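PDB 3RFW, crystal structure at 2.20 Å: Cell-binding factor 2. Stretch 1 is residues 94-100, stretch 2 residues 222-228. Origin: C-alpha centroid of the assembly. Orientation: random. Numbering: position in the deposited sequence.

Stretch 1 (94-100) AKVKAFY
Stretch 2 (222-228) GIENGLK

How do the two backbones meet? Both stretches are helical throughout, with phi/psi near -62/-45 and i-to-i+4 bonds such as Phe-99 N to Lys-95 O at 2.9 Å and Leu-227 N to Ile-223 O at 2.8 Å. Their axes approach to 9.3 Å, with N-to-C directions 109° apart, so the contact is a compact crossing rather than a long seam. Register is set by Val-96 and Glu-224, whose CA atoms lie 5.7 Å apart.

What fills the crossing? Ile-223 and Leu-227, one helical turn apart, both point their CA-to-CB bonds toward stretch 1. Ile-223 is m, m (-63°, -50°), and its CG2 lies 4.0 Å from Val-96 CG1 and 3.8 Å from Val-96 O. Leu-227 is m, t (-64°, 172°); its CD1 reaches Lys-95 O at 3.6 Å and Val-96 CA at 3.9 Å. Branched aliphatic chains suit this place because their methyls can pack directly against the helix backbone.

How does Phe-99 join in? Its CB points toward stretch 2, and chi1 t (-175°) with chi2 92° sets the ring obliquely beside both aliphatic residues: CD2 is 3.7 Å from Ile-223 CG2, and CD1 is 4.1 Å from Leu-227 CD2. The flat ring thus spans the turn between them.

What happens where polar chains border the contact? Glu-224, t, t with chi3 -23°, offers its aliphatic CG to Val-96 CG2 at 3.8 Å, while its carboxylate extends beyond. Buried Val-96 is t (177°). Lys-95 (m, -134°, t, p) leads its amine away, leaving CB 4.4 Å from Leu-227 CD1. No hydrogen bond crosses the interface; apolar packing, burying 312 Å² in total, accounts for the contact.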

# COMPACT_ATOMS: atom_id res chain seq x y z
N ALA A 94 25.57 3.44 26.10
CA ALA A 94 25.00 3.04 27.40
C ALA A 94 23.48 3.18 27.49
O ALA A 94 22.80 2.32 28.07
CB ALA A 94 25.68 3.78 28.56
N LYS A 95 22.92 4.23 26.88
CA LYS A 95 21.45 4.41 26.89
C LYS A 95 20.73 3.33 26.07
O LYS A 95 19.63 2.86 26.42
CB LYS A 95 21.08 5.83 26.41
CG LYS A 95 21.72 6.97 27.25
CD LYS A 95 20.70 8.06 27.61
CE LYS A 95 21.34 9.34 28.20
NZ LYS A 95 22.30 10.03 27.28
N VAL A 96 21.33 2.94 24.96
CA VAL A 96 20.74 1.93 24.09
C VAL A 96 20.66 0.58 24.84
O VAL A 96 19.59 0.00 25.02
CB VAL A 96 21.63 1.75 22.84
CG1 VAL A 96 21.06 0.65 21.93
CG2 VAL A 96 21.76 3.09 22.09
N LYS A 97 21.83 0.14 25.29
CA LYS A 97 21.97 -1.01 26.18
C LYS A 97 21.04 -0.96 27.37
O LYS A 97 20.31 -1.92 27.65
CB LYS A 97 23.41 -1.07 26.69
CG LYS A 97 23.99 -2.50 26.85
CD LYS A 97 22.94 -3.60 26.55
N ALA A 98 21.06 0.17 28.08
CA ALA A 98 20.20 0.35 29.26
C ALA A 98 18.72 0.20 28.95
O ALA A 98 17.98 -0.39 29.72
CB ALA A 98 20.49 1.70 29.94
N PHE A 99 18.27 0.70 27.79
CA PHE A 99 16.86 0.52 27.40
C PHE A 99 16.55 -0.96 27.11
O PHE A 99 15.44 -1.43 27.38
CB PHE A 99 16.50 1.35 26.16
CG PHE A 99 15.04 1.29 25.80
CD1 PHE A 99 14.14 2.22 26.30
CD2 PHE A 99 14.55 0.28 24.96
CE1 PHE A 99 12.78 2.12 26.02
CE2 PHE A 99 13.19 0.21 24.64
CZ PHE A 99 12.31 1.12 25.18
N TYR A 100 17.45 -1.63 26.40
CA TYR A 100 17.28 -3.07 26.18
C TYR A 100 17.17 -3.83 27.52
O TYR A 100 16.15 -4.45 27.79
CB TYR A 100 18.41 -3.66 25.35
CG TYR A 100 18.24 -5.16 25.15
CD1 TYR A 100 18.91 -6.08 25.98
CD2 TYR A 100 17.38 -5.66 24.19
CE1 TYR A 100 18.78 -7.45 25.78
CE2 TYR A 100 17.19 -7.03 24.02
CZ TYR A 100 17.93 -7.92 24.79
OH TYR A 100 17.73 -9.27 24.63
N GLY A 222 17.28 -0.35 15.99
CA GLY A 222 15.92 0.08 16.24
C GLY A 222 15.73 0.84 17.55
O GLY A 222 14.97 1.80 17.60
N ILE A 223 16.39 0.39 18.61
CA ILE A 223 16.26 1.01 19.94
C ILE A 223 16.88 2.41 19.83
O ILE A 223 16.31 3.38 20.29
CB ILE A 223 17.07 0.25 21.04
CG1 ILE A 223 16.56 -1.18 21.26
CG2 ILE A 223 17.06 1.03 22.35
CD1 ILE A 223 15.06 -1.27 21.45
N GLU A 224 18.07 2.47 19.23
CA GLU A 224 18.78 3.70 19.04
C GLU A 224 18.01 4.73 18.23
O GLU A 224 17.86 5.88 18.67
CB GLU A 224 20.15 3.46 18.43
CG GLU A 224 21.08 4.61 18.70
CD GLU A 224 22.39 4.51 17.97
OE1 GLU A 224 22.79 3.38 17.60
OE2 GLU A 224 23.04 5.55 17.81
N ASN A 225 17.46 4.31 17.10
CA ASN A 225 16.64 5.16 16.25
C ASN A 225 15.50 5.76 17.04
O ASN A 225 15.28 6.96 16.99
CB ASN A 225 16.06 4.37 15.07
CG ASN A 225 17.11 3.96 14.09
OD1 ASN A 225 18.24 4.45 14.14
ND2 ASN A 225 16.75 3.04 13.19
N GLY A 226 14.82 4.92 17.81
CA GLY A 226 13.68 5.33 18.62
C GLY A 226 14.07 6.25 19.78
O GLY A 226 13.34 7.19 20.10
N LEU A 227 15.20 5.98 20.43
CA LEU A 227 15.70 6.92 21.44
C LEU A 227 16.14 8.26 20.83
O LEU A 227 15.98 9.29 21.45
CB LEU A 227 16.84 6.32 22.27
CG LEU A 227 16.54 5.10 23.15
CD1 LEU A 227 17.85 4.55 23.72
CD2 LEU A 227 15.55 5.45 24.25
N LYS A 228 16.77 8.24 19.65
CA LYS A 228 17.21 9.49 19.00
C LYS A 228 16.02 10.37 18.66
O LYS A 228 16.08 11.59 18.77
CB LYS A 228 17.97 9.19 17.72
CG LYS A 228 18.72 10.38 17.16
CD LYS A 228 19.59 9.96 15.96
CE LYS A 228 20.33 11.16 15.35
NZ LYS A 228 20.96 10.85 14.02